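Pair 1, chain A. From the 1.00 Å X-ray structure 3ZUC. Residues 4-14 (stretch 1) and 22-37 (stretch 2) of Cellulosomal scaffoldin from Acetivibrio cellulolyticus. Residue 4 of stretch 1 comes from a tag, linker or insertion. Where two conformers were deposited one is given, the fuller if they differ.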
# COMPACT_ATOMS: atom_id res chain seq x y z
N MET A 4 14.33 -3.02 11.16
CA MET A 4 13.02 -2.73 10.58
C MET A 4 12.79 -1.23 10.50
O MET A 4 11.69 -0.72 10.77
CB MET A 4 11.89 -3.47 11.30
CG MET A 4 11.78 -3.18 12.77
SD MET A 4 10.28 -3.86 13.53
CE MET A 4 10.57 -5.61 13.31
N ASN A 5 13.85 -0.55 10.08
CA ASN A 5 13.82 0.89 10.05
C ASN A 5 13.20 1.39 8.78
O ASN A 5 13.85 2.12 8.02
CB ASN A 5 15.22 1.49 10.21
CG ASN A 5 15.79 1.34 11.60
OD1 ASN A 5 15.07 1.33 12.59
ND2 ASN A 5 17.10 1.24 11.69
N LEU A 6 11.95 0.99 8.55
CA LEU A 6 11.22 1.43 7.38
C LEU A 6 10.08 2.34 7.84
O LEU A 6 9.13 1.89 8.47
CB LEU A 6 10.64 0.24 6.61
CG LEU A 6 10.12 0.62 5.23
CD1 LEU A 6 11.29 0.90 4.30
CD2 LEU A 6 9.21 -0.46 4.68
N LYS A 7 10.19 3.63 7.51
CA LYS A 7 9.14 4.58 7.79
C LYS A 7 8.21 4.63 6.57
O LYS A 7 8.67 4.68 5.43
CB LYS A 7 9.75 5.96 8.04
CG LYS A 7 8.76 7.06 8.32
CD LYS A 7 9.47 8.34 8.70
CE LYS A 7 9.21 9.45 7.68
NZ LYS A 7 9.91 10.73 7.98
N VAL A 8 6.90 4.63 6.84
CA VAL A 8 5.90 4.57 5.80
C VAL A 8 5.03 5.81 5.85
O VAL A 8 4.44 6.13 6.89
CB VAL A 8 5.03 3.29 5.95
CG1 VAL A 8 4.02 3.22 4.82
CG2 VAL A 8 5.91 2.06 5.98
N GLU A 9 4.99 6.53 4.75
CA GLU A 9 4.09 7.66 4.58
C GLU A 9 3.13 7.33 3.43
O GLU A 9 3.43 6.48 2.58
CB GLU A 9 4.88 8.92 4.25
CG GLU A 9 5.84 9.39 5.30
CD GLU A 9 6.77 10.41 4.68
OE1 GLU A 9 7.77 10.01 4.07
OE2 GLU A 9 6.45 11.61 4.73
N PHE A 10 2.01 8.04 3.38
CA PHE A 10 0.95 7.65 2.49
C PHE A 10 0.05 8.84 2.17
O PHE A 10 -0.15 9.71 3.02
CB PHE A 10 0.09 6.56 3.16
CG PHE A 10 -1.00 6.02 2.27
CD1 PHE A 10 -0.70 5.08 1.30
CD2 PHE A 10 -2.30 6.51 2.34
CE1 PHE A 10 -1.66 4.65 0.42
CE2 PHE A 10 -3.26 6.05 1.46
CZ PHE A 10 -2.91 5.14 0.50
N PHE A 11 -0.56 8.83 0.98
CA PHE A 11 -1.77 9.59 0.71
C PHE A 11 -2.48 8.97 -0.48
O PHE A 11 -1.92 8.13 -1.19
CB PHE A 11 -1.54 11.11 0.54
CG PHE A 11 -0.87 11.55 -0.75
CD1 PHE A 11 0.48 11.37 -0.96
CD2 PHE A 11 -1.60 12.22 -1.71
CE1 PHE A 11 1.11 11.83 -2.10
CE2 PHE A 11 -0.98 12.69 -2.87
CZ PHE A 11 0.37 12.50 -3.06
N ASN A 12 -3.72 9.39 -0.68
CA ASN A 12 -4.53 8.95 -1.81
C ASN A 12 -4.49 9.99 -2.92
O ASN A 12 -4.82 11.17 -2.67
CB ASN A 12 -5.99 8.77 -1.38
CG ASN A 12 -6.19 7.58 -0.46
OD1 ASN A 12 -6.08 7.68 0.76
ND2 ASN A 12 -6.44 6.41 -1.06
N ALA A 13 -4.12 9.61 -4.14
CA ALA A 13 -4.01 10.60 -5.22
C ALA A 13 -5.34 11.11 -5.72
O ALA A 13 -5.40 12.19 -6.29
CB ALA A 13 -3.20 10.07 -6.39
N GLY A 14 -6.39 10.30 -5.55
CA GLY A 14 -7.76 10.64 -5.90
C GLY A 14 -8.63 10.37 -4.68
O GLY A 14 -8.55 9.30 -4.08
N ILE A 22 -9.04 3.26 -6.94
CA ILE A 22 -8.39 3.67 -5.72
C ILE A 22 -6.92 3.90 -6.08
O ILE A 22 -6.33 3.17 -6.88
CB ILE A 22 -8.63 2.64 -4.59
CG1 ILE A 22 -10.13 2.61 -4.27
CG2 ILE A 22 -7.83 2.99 -3.35
CD1 ILE A 22 -10.58 1.54 -3.30
N TYR A 23 -6.34 4.95 -5.50
CA TYR A 23 -5.06 5.52 -5.96
C TYR A 23 -4.03 5.62 -4.82
O TYR A 23 -3.63 6.71 -4.41
CB TYR A 23 -5.29 6.94 -6.51
CG TYR A 23 -6.24 7.08 -7.68
CD1 TYR A 23 -7.62 7.14 -7.51
CD2 TYR A 23 -5.75 7.26 -8.96
CE1 TYR A 23 -8.47 7.34 -8.60
CE2 TYR A 23 -6.58 7.44 -10.03
CZ TYR A 23 -7.95 7.49 -9.85
OH TYR A 23 -8.74 7.71 -10.95
N PRO A 24 -3.56 4.48 -4.30
CA PRO A 24 -2.62 4.54 -3.19
C PRO A 24 -1.24 5.05 -3.61
O PRO A 24 -0.70 4.61 -4.62
CB PRO A 24 -2.53 3.07 -2.76
CG PRO A 24 -2.82 2.30 -4.01
CD PRO A 24 -3.88 3.11 -4.69
N LYS A 25 -0.68 5.94 -2.80
CA LYS A 25 0.68 6.41 -2.96
C LYS A 25 1.43 6.25 -1.65
O LYS A 25 1.03 6.83 -0.64
CB LYS A 25 0.70 7.91 -3.37
CG LYS A 25 0.21 8.13 -4.75
CD LYS A 25 0.36 9.54 -5.21
CE LYS A 25 1.79 10.02 -5.27
NZ LYS A 25 1.95 11.11 -6.31
N PHE A 26 2.51 5.48 -1.67
CA PHE A 26 3.34 5.26 -0.51
C PHE A 26 4.70 5.91 -0.71
O PHE A 26 5.24 5.91 -1.82
CB PHE A 26 3.61 3.76 -0.32
CG PHE A 26 2.43 2.93 0.09
CD1 PHE A 26 1.54 2.42 -0.82
CD2 PHE A 26 2.25 2.60 1.43
CE1 PHE A 26 0.47 1.60 -0.37
CE2 PHE A 26 1.22 1.80 1.86
CZ PHE A 26 0.34 1.32 0.97
N ARG A 27 5.29 6.39 0.38
CA ARG A 27 6.70 6.76 0.40
C ARG A 27 7.35 5.97 1.51
O ARG A 27 6.92 6.04 2.66
CB ARG A 27 6.92 8.26 0.59
CG ARG A 27 8.41 8.64 0.57
CD ARG A 27 8.64 10.10 0.28
NE ARG A 27 8.13 10.93 1.34
CZ ARG A 27 7.98 12.24 1.24
NH1 ARG A 27 8.29 12.86 0.10
NH2 ARG A 27 7.53 12.92 2.27
N LEU A 28 8.37 5.21 1.14
CA LEU A 28 9.07 4.33 2.06
C LEU A 28 10.46 4.90 2.29
O LEU A 28 11.19 5.13 1.33
CB LEU A 28 9.20 2.94 1.48
CG LEU A 28 7.91 2.31 0.96
CD1 LEU A 28 8.21 0.92 0.41
CD2 LEU A 28 6.79 2.30 2.00
N THR A 29 10.84 5.09 3.56
CA THR A 29 12.14 5.65 3.91
C THR A 29 12.90 4.69 4.80
O THR A 29 12.37 4.21 5.80
CB THR A 29 11.99 7.00 4.63
OG1 THR A 29 11.25 7.91 3.82
CG2 THR A 29 13.36 7.63 4.93
N ASN A 30 14.14 4.40 4.41
CA ASN A 30 15.04 3.65 5.28
C ASN A 30 15.67 4.63 6.26
O ASN A 30 16.49 5.44 5.87
CB ASN A 30 16.10 2.95 4.44
CG ASN A 30 17.03 2.11 5.26
OD1 ASN A 30 17.03 2.17 6.49
ND2 ASN A 30 17.83 1.31 4.59
N THR A 31 15.24 4.57 7.52
CA THR A 31 15.71 5.52 8.53
C THR A 31 16.91 4.99 9.29
O THR A 31 17.35 5.60 10.27
CB THR A 31 14.59 5.84 9.53
OG1 THR A 31 14.19 4.65 10.21
CG2 THR A 31 13.39 6.42 8.82
N GLY A 32 17.44 3.85 8.86
CA GLY A 32 18.57 3.25 9.53
C GLY A 32 19.84 3.31 8.70
O GLY A 32 19.89 3.92 7.63
N SER A 33 20.86 2.63 9.18
CA SER A 33 22.17 2.69 8.56
C SER A 33 22.46 1.47 7.69
O SER A 33 23.45 1.45 6.97
CB SER A 33 23.25 2.82 9.62
OG SER A 33 23.17 1.70 10.48
N ASN A 34 21.61 0.45 7.75
CA ASN A 34 21.81 -0.74 6.93
C ASN A 34 20.77 -0.82 5.84
O ASN A 34 19.62 -0.44 6.02
CB ASN A 34 21.77 -2.01 7.79
CG ASN A 34 22.92 -2.08 8.77
OD1 ASN A 34 24.03 -2.47 8.41
ND2 ASN A 34 22.68 -1.68 10.01
N ALA A 35 21.17 -1.31 4.67
CA ALA A 35 20.24 -1.42 3.56
C ALA A 35 19.10 -2.39 3.87
O ALA A 35 19.24 -3.34 4.65
CB ALA A 35 20.97 -1.86 2.30
N ILE A 36 17.97 -2.12 3.24
CA ILE A 36 16.79 -2.96 3.37
C ILE A 36 16.55 -3.67 2.05
O ILE A 36 16.51 -3.04 0.98
CB ILE A 36 15.57 -2.09 3.74
CG1 ILE A 36 15.69 -1.66 5.21
CG2 ILE A 36 14.28 -2.86 3.50
CD1 ILE A 36 14.69 -0.61 5.63
N ASN A 37 16.35 -4.98 2.12
CA ASN A 37 16.04 -5.78 0.94
C ASN A 37 14.56 -5.67 0.58
O ASN A 37 13.70 -6.22 1.28
CB ASN A 37 16.42 -7.25 1.16
CG ASN A 37 16.31 -8.07 -0.12
OD1 ASN A 37 15.72 -7.63 -1.10
ND2 ASN A 37 16.85 -9.28 -0.10
O HOH W 1 8.71 7.56 4.40
O HOH W 2 -7.79 6.68 -3.73

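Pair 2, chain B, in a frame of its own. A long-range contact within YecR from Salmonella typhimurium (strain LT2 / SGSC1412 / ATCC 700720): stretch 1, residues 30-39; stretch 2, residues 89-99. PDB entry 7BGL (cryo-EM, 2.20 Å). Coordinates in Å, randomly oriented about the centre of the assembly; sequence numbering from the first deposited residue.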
# COMPACT_ATOMS: atom_id res chain seq x y z
N ILE B 30 66.26 -16.01 -73.85
CA ILE B 30 65.51 -16.55 -72.73
C ILE B 30 64.31 -17.31 -73.27
O ILE B 30 63.41 -16.72 -73.87
CB ILE B 30 65.09 -15.43 -71.77
CG1 ILE B 30 66.32 -14.69 -71.24
CG2 ILE B 30 64.28 -16.00 -70.62
CD1 ILE B 30 67.20 -15.52 -70.33
N SER B 31 64.30 -18.62 -73.06
CA SER B 31 63.32 -19.56 -73.59
C SER B 31 63.55 -19.84 -75.07
O SER B 31 62.84 -20.67 -75.64
CB SER B 31 61.87 -19.08 -73.39
OG SER B 31 61.59 -17.94 -74.20
N GLY B 32 64.53 -19.19 -75.70
CA GLY B 32 64.85 -19.46 -77.09
C GLY B 32 63.68 -19.29 -78.03
O GLY B 32 63.30 -20.22 -78.74
N ILE B 33 63.10 -18.09 -78.05
CA ILE B 33 61.88 -17.82 -78.81
C ILE B 33 62.19 -16.84 -79.93
O ILE B 33 62.77 -15.77 -79.69
CB ILE B 33 60.76 -17.27 -77.90
CG1 ILE B 33 60.39 -18.30 -76.83
CG2 ILE B 33 59.54 -16.91 -78.73
CD1 ILE B 33 59.88 -19.61 -77.39
N VAL B 34 61.79 -17.19 -81.15
CA VAL B 34 61.93 -16.33 -82.31
C VAL B 34 60.55 -16.00 -82.84
O VAL B 34 59.71 -16.90 -83.00
CB VAL B 34 62.79 -16.99 -83.41
CG1 VAL B 34 62.79 -16.14 -84.67
CG2 VAL B 34 64.21 -17.21 -82.91
N ARG B 35 60.30 -14.73 -83.10
CA ARG B 35 59.00 -14.27 -83.58
C ARG B 35 59.19 -13.48 -84.86
O ARG B 35 59.99 -12.53 -84.90
CB ARG B 35 58.30 -13.40 -82.53
CG ARG B 35 57.99 -14.12 -81.23
CD ARG B 35 56.52 -13.96 -80.85
NE ARG B 35 56.13 -14.88 -79.78
CZ ARG B 35 56.28 -14.62 -78.49
NH1 ARG B 35 56.82 -13.49 -78.07
NH2 ARG B 35 55.89 -15.53 -77.60
N LEU B 36 58.46 -13.86 -85.90
CA LEU B 36 58.45 -13.17 -87.18
C LEU B 36 57.06 -12.58 -87.41
O LEU B 36 56.06 -13.12 -86.93
CB LEU B 36 58.83 -14.10 -88.33
CG LEU B 36 59.91 -15.14 -88.04
CD1 LEU B 36 60.11 -16.05 -89.24
CD2 LEU B 36 61.21 -14.46 -87.65
N THR B 37 57.00 -11.48 -88.15
CA THR B 37 55.74 -10.79 -88.40
C THR B 37 55.60 -10.46 -89.88
O THR B 37 56.59 -10.18 -90.56
CB THR B 37 55.63 -9.50 -87.57
OG1 THR B 37 56.72 -8.63 -87.90
CG2 THR B 37 55.66 -9.81 -86.09
N TYR B 38 54.36 -10.51 -90.36
CA TYR B 38 54.04 -10.06 -91.71
C TYR B 38 52.71 -9.33 -91.68
O TYR B 38 51.94 -9.42 -90.73
CB TYR B 38 54.03 -11.22 -92.71
CG TYR B 38 53.17 -12.40 -92.34
CD1 TYR B 38 53.63 -13.38 -91.46
CD2 TYR B 38 51.90 -12.56 -92.88
CE1 TYR B 38 52.85 -14.46 -91.12
CE2 TYR B 38 51.11 -13.65 -92.54
CZ TYR B 38 51.60 -14.60 -91.67
OH TYR B 38 50.82 -15.68 -91.33
N ASN B 39 52.45 -8.58 -92.75
CA ASN B 39 51.31 -7.68 -92.82
C ASN B 39 50.28 -8.17 -93.82
O ASN B 39 50.60 -8.84 -94.80
CB ASN B 39 51.76 -6.26 -93.20
CG ASN B 39 52.81 -5.71 -92.26
OD1 ASN B 39 52.97 -6.20 -91.14
ND2 ASN B 39 53.52 -4.68 -92.70
N ASN B 89 44.97 -2.69 -91.49
CA ASN B 89 46.09 -3.62 -91.57
C ASN B 89 45.99 -4.64 -90.45
O ASN B 89 45.51 -4.34 -89.35
CB ASN B 89 47.43 -2.89 -91.48
CG ASN B 89 48.61 -3.83 -91.63
OD1 ASN B 89 48.72 -4.55 -92.62
ND2 ASN B 89 49.50 -3.83 -90.65
N THR B 90 46.44 -5.86 -90.74
CA THR B 90 46.46 -6.94 -89.76
C THR B 90 47.87 -7.52 -89.69
O THR B 90 48.48 -7.81 -90.72
CB THR B 90 45.46 -8.05 -90.13
OG1 THR B 90 44.14 -7.50 -90.16
CG2 THR B 90 45.51 -9.17 -89.11
N ARG B 91 48.38 -7.68 -88.47
CA ARG B 91 49.70 -8.26 -88.26
C ARG B 91 49.56 -9.73 -87.91
O ARG B 91 48.83 -10.09 -86.99
CB ARG B 91 50.45 -7.52 -87.15
CG ARG B 91 50.85 -6.10 -87.51
CD ARG B 91 52.11 -6.09 -88.36
NE ARG B 91 52.53 -4.74 -88.70
CZ ARG B 91 53.18 -3.92 -87.88
NH1 ARG B 91 53.50 -4.29 -86.65
NH2 ARG B 91 53.51 -2.70 -88.30
N PHE B 92 50.27 -10.58 -88.65
CA PHE B 92 50.27 -12.02 -88.41
C PHE B 92 51.66 -12.43 -87.93
O PHE B 92 52.67 -12.07 -88.55
CB PHE B 92 49.89 -12.79 -89.68
CG PHE B 92 48.44 -12.68 -90.03
CD1 PHE B 92 47.99 -11.67 -90.86
CD2 PHE B 92 47.52 -13.60 -89.54
CE1 PHE B 92 46.65 -11.56 -91.19
CE2 PHE B 92 46.18 -13.50 -89.87
CZ PHE B 92 45.75 -12.48 -90.69
N THR B 93 51.70 -13.18 -86.83
CA THR B 93 52.94 -13.56 -86.18
C THR B 93 53.16 -15.06 -86.28
O THR B 93 52.23 -15.86 -86.20
CB THR B 93 52.93 -13.14 -84.70
OG1 THR B 93 52.00 -13.95 -83.98
CG2 THR B 93 52.53 -11.67 -84.57
N LEU B 94 54.43 -15.43 -86.45
CA LEU B 94 54.87 -16.82 -86.48
C LEU B 94 55.91 -17.01 -85.40
O LEU B 94 56.89 -16.25 -85.33
CB LEU B 94 55.44 -17.19 -87.86
CG LEU B 94 54.46 -17.17 -89.03
CD1 LEU B 94 55.18 -17.44 -90.34
CD2 LEU B 94 53.33 -18.16 -88.81
N SER B 95 55.71 -18.01 -84.55
CA SER B 95 56.58 -18.28 -83.42
C SER B 95 57.38 -19.55 -83.65
O SER B 95 56.87 -20.52 -84.23
CB SER B 95 55.78 -18.39 -82.12
OG SER B 95 54.77 -19.37 -82.23
N TRP B 96 58.63 -19.55 -83.21
CA TRP B 96 59.53 -20.69 -83.33
C TRP B 96 60.29 -20.86 -82.03
O TRP B 96 60.70 -19.88 -81.41
CB TRP B 96 60.51 -20.51 -84.49
CG TRP B 96 59.87 -20.12 -85.79
CD1 TRP B 96 59.34 -18.90 -86.11
CD2 TRP B 96 59.67 -20.94 -86.94
NE1 TRP B 96 58.84 -18.91 -87.38
CE2 TRP B 96 59.03 -20.16 -87.92
CE3 TRP B 96 59.99 -22.27 -87.24
CZ2 TRP B 96 58.69 -20.66 -89.17
CZ3 TRP B 96 59.65 -22.77 -88.49
CH2 TRP B 96 59.00 -21.96 -89.44
N GLN B 97 60.47 -22.11 -81.62
CA GLN B 97 61.19 -22.45 -80.40
C GLN B 97 62.50 -23.12 -80.79
O GLN B 97 62.51 -24.29 -81.20
CB GLN B 97 60.35 -23.36 -79.50
CG GLN B 97 60.94 -23.60 -78.12
CD GLN B 97 61.50 -25.00 -77.97
OE1 GLN B 97 61.07 -25.93 -78.65
NE2 GLN B 97 62.47 -25.15 -77.07
N CYS B 98 63.60 -22.39 -80.67
CA CYS B 98 64.90 -22.94 -81.02
C CYS B 98 65.25 -24.10 -80.10
O CYS B 98 65.02 -24.05 -78.89
CB CYS B 98 65.98 -21.86 -80.95
SG CYS B 98 65.64 -20.36 -81.91
N ARG B 99 65.82 -25.15 -80.69
CA ARG B 99 66.19 -26.34 -79.92
C ARG B 99 67.50 -26.93 -80.41
O ARG B 99 68.52 -26.23 -80.49
CB ARG B 99 65.08 -27.39 -80.01
CG ARG B 99 63.87 -27.08 -79.13
CD ARG B 99 62.94 -28.28 -79.03
NE ARG B 99 62.39 -28.66 -80.32
CZ ARG B 99 61.52 -29.65 -80.50
NH1 ARG B 99 61.08 -30.37 -79.48
NH2 ARG B 99 61.09 -29.92 -81.73

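The sharpest difference lies at one matched cross-strand pair. In pair 1, Glu9(A) faces Arg27(A) and the two close a two-pronged salt bridge, Arg27(A) NE to Glu9(A) OE1 at 2.9 Å and Arg27(A) NH2 to Glu9(A) OE2 at 3.0 Å. In pair 2 the same positions hold Leu36(B) and Leu94(B), with no charge at either. Charge pairing in one sheet and plain hydrocarbon in the other occupy the same hydrogen-bonded site.

The frame beneath them is nearly identical. Each pair is two antiparallel strands whose axes approach to 4.6 Å, at 160° in pair 1 and 157° in pair 2, and the central backbones superpose with an RMSD of 0.4 Å. Lys7(A), Glu9(A) and Phe11(A) fall on Val34(B), Leu36(B) and Tyr38(B), while Thr29(A), Arg27(A) and Lys25(A) fall on Trp96(B), Leu94(B) and Phe92(B). These are the hydrogen-bonded pairs, and the backbone pays for them alike: Glu9(A) N to Arg27(A) O and Leu36(B) N to Leu94(B) O both measure 2.9 Å. Alternation then fixes the first rule, that neighbours along a strand face opposite sides of the sheet and each face can be composed separately.

On the face carrying Glu9(A), pair 1 is largely polar. A water lies 2.6 Å from Glu9(A) OE1 and 2.6 Å from Thr29(A) OG1, joining the acid to the hydroxyl. Further along, the aliphatic part of Lys25(A) covers an aromatic ring, with Phe11(A) CZ 3.6 Å from Lys25(A) CE and Lys25(A) CB over one face. Pair 2 answers at this last site with Tyr38(B) and Phe92(B). Their rings are nearly parallel, at 14°, but slid apart with centroids 5.6 Å from each other, so the close packing comes instead from Phe92(B) CB, 3.5 Å from the Tyr38(B) ring centroid and over its face. At this site both Phe11(A) and Tyr38(B) have chi1 in p, and each takes the CB of its partner over one face of its ring. The ring of Trp96(B), where pair 1 has Thr29(A), brings NE1 to 3.6 Å from Leu36(B) CD1, and Val34(B) CG2 packs 3.6 Å from Cys98(B) SG.

The other face reverses the assignment. Pair 1 places its apolar layer here: Phe10(A) turns its edge to the face of Phe26(A), centroids 4.9 Å apart and planes at 67°, and Phe10(A) CE1 reaches Pro24(A) CB at 3.7 Å. Val8(A) CG1 adds a contact to Phe26(A) CD2 at 3.9 Å. Pair 2 fills the Phe10(A) and Phe26(A) positions with Thr37(B) and Thr93(B), whose CG2 atoms meet at 3.9 Å. Thr37(B) CA to Thr93(B) CA and Phe10(A) CA to Phe26(A) CA are both 4.5 Å, so one backbone spacing accommodates either two methyl groups in contact or two phenyl rings set edge to face. The backbone sets the register; the side chains decide which face is greasy.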